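Local coordinates for GGDEF family protein (Vibrio cholerae, PDB 5GZS) that is a diguanylate cyclase, CdgH, whose periplasmic portion binds arginine and probably senses it to control cyclic di-GMP synthesis, at residues Ile415-Asn420 and Pro428-Ala433. Numbering follows the deposited sequence.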
ATOM      1  N   ILE A 415     -11.753 -15.788  -9.881  1.00 40.08           N
ATOM      2  CA  ILE A 415     -12.367 -16.960 -10.499  1.00 30.96           C
ATOM      3  C   ILE A 415     -13.483 -16.491 -11.409  1.00 31.38           C
ATOM      4  O   ILE A 415     -14.291 -15.632 -11.023  1.00 34.71           O
ATOM      5  CB  ILE A 415     -12.974 -17.932  -9.471  1.00 39.15           C
ATOM      6  CG1 ILE A 415     -11.980 -18.284  -8.367  1.00 37.21           C
ATOM      7  CG2 ILE A 415     -13.472 -19.179 -10.156  1.00 29.95           C
ATOM      8  CD1 ILE A 415     -12.591 -19.184  -7.324  1.00 28.98           C
ATOM      9  N   GLY A 416     -13.538 -17.060 -12.610  1.00 31.84           N
ATOM     10  CA  GLY A 416     -14.579 -16.741 -13.581  1.00 31.12           C
ATOM     11  C   GLY A 416     -15.598 -17.850 -13.587  1.00 32.99           C
ATOM     12  O   GLY A 416     -15.237 -19.017 -13.404  1.00 31.39           O
ATOM     13  N   PHE A 417     -16.870 -17.507 -13.784  1.00 33.87           N
ATOM     14  CA  PHE A 417     -17.932 -18.533 -13.791  1.00 29.24           C
ATOM     15  C   PHE A 417     -18.738 -18.329 -15.022  1.00 30.71           C
ATOM     16  O   PHE A 417     -18.892 -17.189 -15.468  1.00 40.76           O
ATOM     17  CB  PHE A 417     -18.851 -18.453 -12.567  1.00 32.42           C
ATOM     18  CG  PHE A 417     -18.139 -18.599 -11.245  1.00 29.11           C
ATOM     19  CD1 PHE A 417     -17.475 -17.524 -10.679  1.00 28.16           C
ATOM     20  CD2 PHE A 417     -18.155 -19.812 -10.567  1.00 27.39           C
ATOM     21  CE1 PHE A 417     -16.831 -17.650  -9.461  1.00 40.05           C
ATOM     22  CE2 PHE A 417     -17.516 -19.949  -9.338  1.00 26.77           C
ATOM     23  CZ  PHE A 417     -16.854 -18.864  -8.785  1.00 39.58           C
ATOM     24  N   ALA A 418     -19.231 -19.425 -15.586  1.00 30.10           N
ATOM     25  CA  ALA A 418     -19.972 -19.380 -16.826  1.00 30.95           C
ATOM     26  C   ALA A 418     -21.183 -18.500 -16.643  1.00 38.14           C
ATOM     27  O   ALA A 418     -21.809 -18.500 -15.575  1.00 30.97           O
ATOM     28  CB  ALA A 418     -20.386 -20.765 -17.245  1.00 30.97           C
ATOM     29  N   LYS A 419     -21.506 -17.751 -17.693  1.00 36.98           N
ATOM     30  CA  LYS A 419     -22.629 -16.830 -17.682  1.00 32.97           C
ATOM     31  C   LYS A 419     -23.978 -17.546 -17.778  1.00 33.29           C
ATOM     32  O   LYS A 419     -24.645 -17.511 -18.805  1.00 41.42           O
ATOM     33  CB  LYS A 419     -22.473 -15.847 -18.828  1.00 37.54           C
ATOM     34  CG  LYS A 419     -21.932 -14.499 -18.455  1.00 34.09           C
ATOM     35  CD  LYS A 419     -23.051 -13.647 -17.886  1.00 43.54           C
ATOM     36  CE  LYS A 419     -23.065 -12.294 -18.548  1.00 52.52           C
ATOM     37  NZ  LYS A 419     -21.796 -11.588 -18.284  1.00 60.83           N
ATOM     38  N   ASN A 420     -24.386 -18.209 -16.709  1.00 32.63           N
ATOM     39  CA  ASN A 420     -25.736 -18.761 -16.662  1.00 37.82           C
ATOM     40  C   ASN A 420     -26.208 -18.660 -15.213  1.00 32.54           C
ATOM     41  O   ASN A 420     -25.432 -18.210 -14.390  1.00 31.90           O
ATOM     42  CB  ASN A 420     -25.767 -20.201 -17.218  1.00 32.93           C
ATOM     43  CG  ASN A 420     -24.734 -21.111 -16.573  1.00 40.57           C
ATOM     44  OD1 ASN A 420     -24.389 -20.980 -15.390  1.00 31.07           O
ATOM     45  ND2 ASN A 420     -24.230 -22.048 -17.368  1.00 47.96           N
ATOM     46  N   PRO A 428     -20.971 -15.163  -6.133  1.00 28.96           N
ATOM     47  CA  PRO A 428     -20.999 -14.506  -4.809  1.00 30.99           C
ATOM     48  C   PRO A 428     -20.672 -15.445  -3.675  1.00 31.58           C
ATOM     49  O   PRO A 428     -20.021 -15.026  -2.718  1.00 37.31           O
ATOM     50  CB  PRO A 428     -22.444 -14.024  -4.664  1.00 29.49           C
ATOM     51  CG  PRO A 428     -22.934 -13.909  -6.049  1.00 34.65           C
ATOM     52  CD  PRO A 428     -22.265 -15.015  -6.826  1.00 30.26           C
ATOM     53  N   LEU A 429     -21.127 -16.690  -3.779  1.00 27.24           N
ATOM     54  CA  LEU A 429     -20.805 -17.703  -2.784  1.00 26.40           C
ATOM     55  C   LEU A 429     -19.304 -17.940  -2.741  1.00 35.52           C
ATOM     56  O   LEU A 429     -18.711 -18.007  -1.656  1.00 44.56           O
ATOM     57  CB  LEU A 429     -21.548 -19.005  -3.079  1.00 26.03           C
ATOM     58  CG  LEU A 429     -23.053 -18.848  -2.888  1.00 26.59           C
ATOM     59  CD1 LEU A 429     -23.831 -20.008  -3.498  1.00 26.48           C
ATOM     60  CD2 LEU A 429     -23.344 -18.679  -1.381  1.00 26.51           C
ATOM     61  N   PHE A 430     -18.678 -18.049  -3.910  1.00 38.77           N
ATOM     62  CA  PHE A 430     -17.238 -18.287  -3.937  1.00 39.45           C
ATOM     63  C   PHE A 430     -16.494 -17.080  -3.342  1.00 34.91           C
ATOM     64  O   PHE A 430     -15.471 -17.248  -2.690  1.00 30.34           O
ATOM     65  CB  PHE A 430     -16.751 -18.616  -5.362  1.00 34.98           C
ATOM     66  CG  PHE A 430     -16.739 -20.112  -5.674  1.00 30.55           C
ATOM     67  CD1 PHE A 430     -17.888 -20.765  -6.101  1.00 26.96           C
ATOM     68  CD2 PHE A 430     -15.595 -20.856  -5.509  1.00 26.63           C
ATOM     69  CE1 PHE A 430     -17.881 -22.134  -6.371  1.00 30.27           C
ATOM     70  CE2 PHE A 430     -15.575 -22.227  -5.771  1.00 26.32           C
ATOM     71  CZ  PHE A 430     -16.720 -22.869  -6.208  1.00 27.98           C
ATOM     72  N   SER A 431     -17.017 -15.870  -3.519  1.00 33.31           N
ATOM     73  CA  SER A 431     -16.391 -14.719  -2.865  1.00 32.77           C
ATOM     74  C   SER A 431     -16.277 -14.912  -1.336  1.00 32.50           C
ATOM     75  O   SER A 431     -15.196 -14.728  -0.750  1.00 33.60           O
ATOM     76  CB  SER A 431     -17.159 -13.454  -3.185  1.00 32.74           C
ATOM     77  OG  SER A 431     -17.055 -13.149  -4.562  1.00 36.91           O
ATOM     78  N   ARG A 432     -17.371 -15.318  -0.694  1.00 28.18           N
ATOM     79  CA  ARG A 432     -17.329 -15.592   0.741  1.00 27.84           C
ATOM     80  C   ARG A 432     -16.358 -16.702   1.078  1.00 38.51           C
ATOM     81  O   ARG A 432     -15.570 -16.562   2.004  1.00 50.83           O
ATOM     82  CB  ARG A 432     -18.713 -15.943   1.263  1.00 27.82           C
ATOM     83  CG  ARG A 432     -19.705 -14.808   1.120  1.00 29.46           C
ATOM     84  CD  ARG A 432     -21.094 -15.248   1.552  1.00 33.22           C
ATOM     85  NE  ARG A 432     -21.139 -15.682   2.948  1.00 37.32           N
ATOM     86  CZ  ARG A 432     -22.260 -16.044   3.556  1.00 47.78           C
ATOM     87  NH1 ARG A 432     -23.406 -16.016   2.881  1.00 51.98           N
ATOM     88  NH2 ARG A 432     -22.245 -16.435   4.822  1.00 58.35           N
ATOM     89  N   ALA A 433     -16.393 -17.808   0.340  1.00 34.57           N
ATOM     90  CA  ALA A 433     -15.497 -18.914   0.679  1.00 39.88           C
ATOM     91  C   ALA A 433     -14.037 -18.457   0.641  1.00 42.79           C
ATOM     92  O   ALA A 433     -13.233 -18.819   1.502  1.00 53.39           O
ATOM     93  CB  ALA A 433     -15.705 -20.096  -0.260  1.00 35.06           C
TER
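Ser431 OG is gripped twice, by Glu306 N and by Ala427 O one turn back in its own helix, and the neighbouring residue, Phe430, brings its ring to Phe417 and Ile415. The setting is a helix packed on a sheet in the second family 3 solute-binding module: strand order 2-1-3-5-4, with strand 414-417 antiparallel to its two neighbours, is that of a type II periplasmic binding protein fold. The chain leaves this strand through an inverse gamma turn centred on Lys419, where Asn420 N donates to Ala418 O at 2.8 Å. Asn420 then caps helix 421-435 through OD1 to Gly423 N, and that helix folds back over the strand; Ile415 and Phe430 have CA atoms 8.3 Å apart.

Across the interface the contact is entirely apolar and buries 138 Å², summed over both sides. Phe417 has CG anti to its carbonyl carbon (chi1 -59°), which carries the ring toward the helix, CE2 and CZ foremost. CE2 lies over one face of the Phe430 ring, 3.4 Å from Phe430 CD1, whereas Phe430 CG meets the Phe417 ring at its edge, near the ring plane. With planes inclined at 53° and centroids 5.0 Å apart, the pair is oblique, neither a stack nor a T-shape. The Ile415 side chain crosses that of Phe430 at about a right angle, its CD1 lying oblique to the ring.

Ile288 of the adjacent strand touches all three side chains. Helix 248-259 adds Val253 against Ile415, and Cys257, disulfide-bonded to Cys264, against Phe430. Carbon CD1 of Ile415 reaches Phe430 CD2 at 3.9 Å, while Phe417 CZ sits 3.4 Å from Phe430 CB.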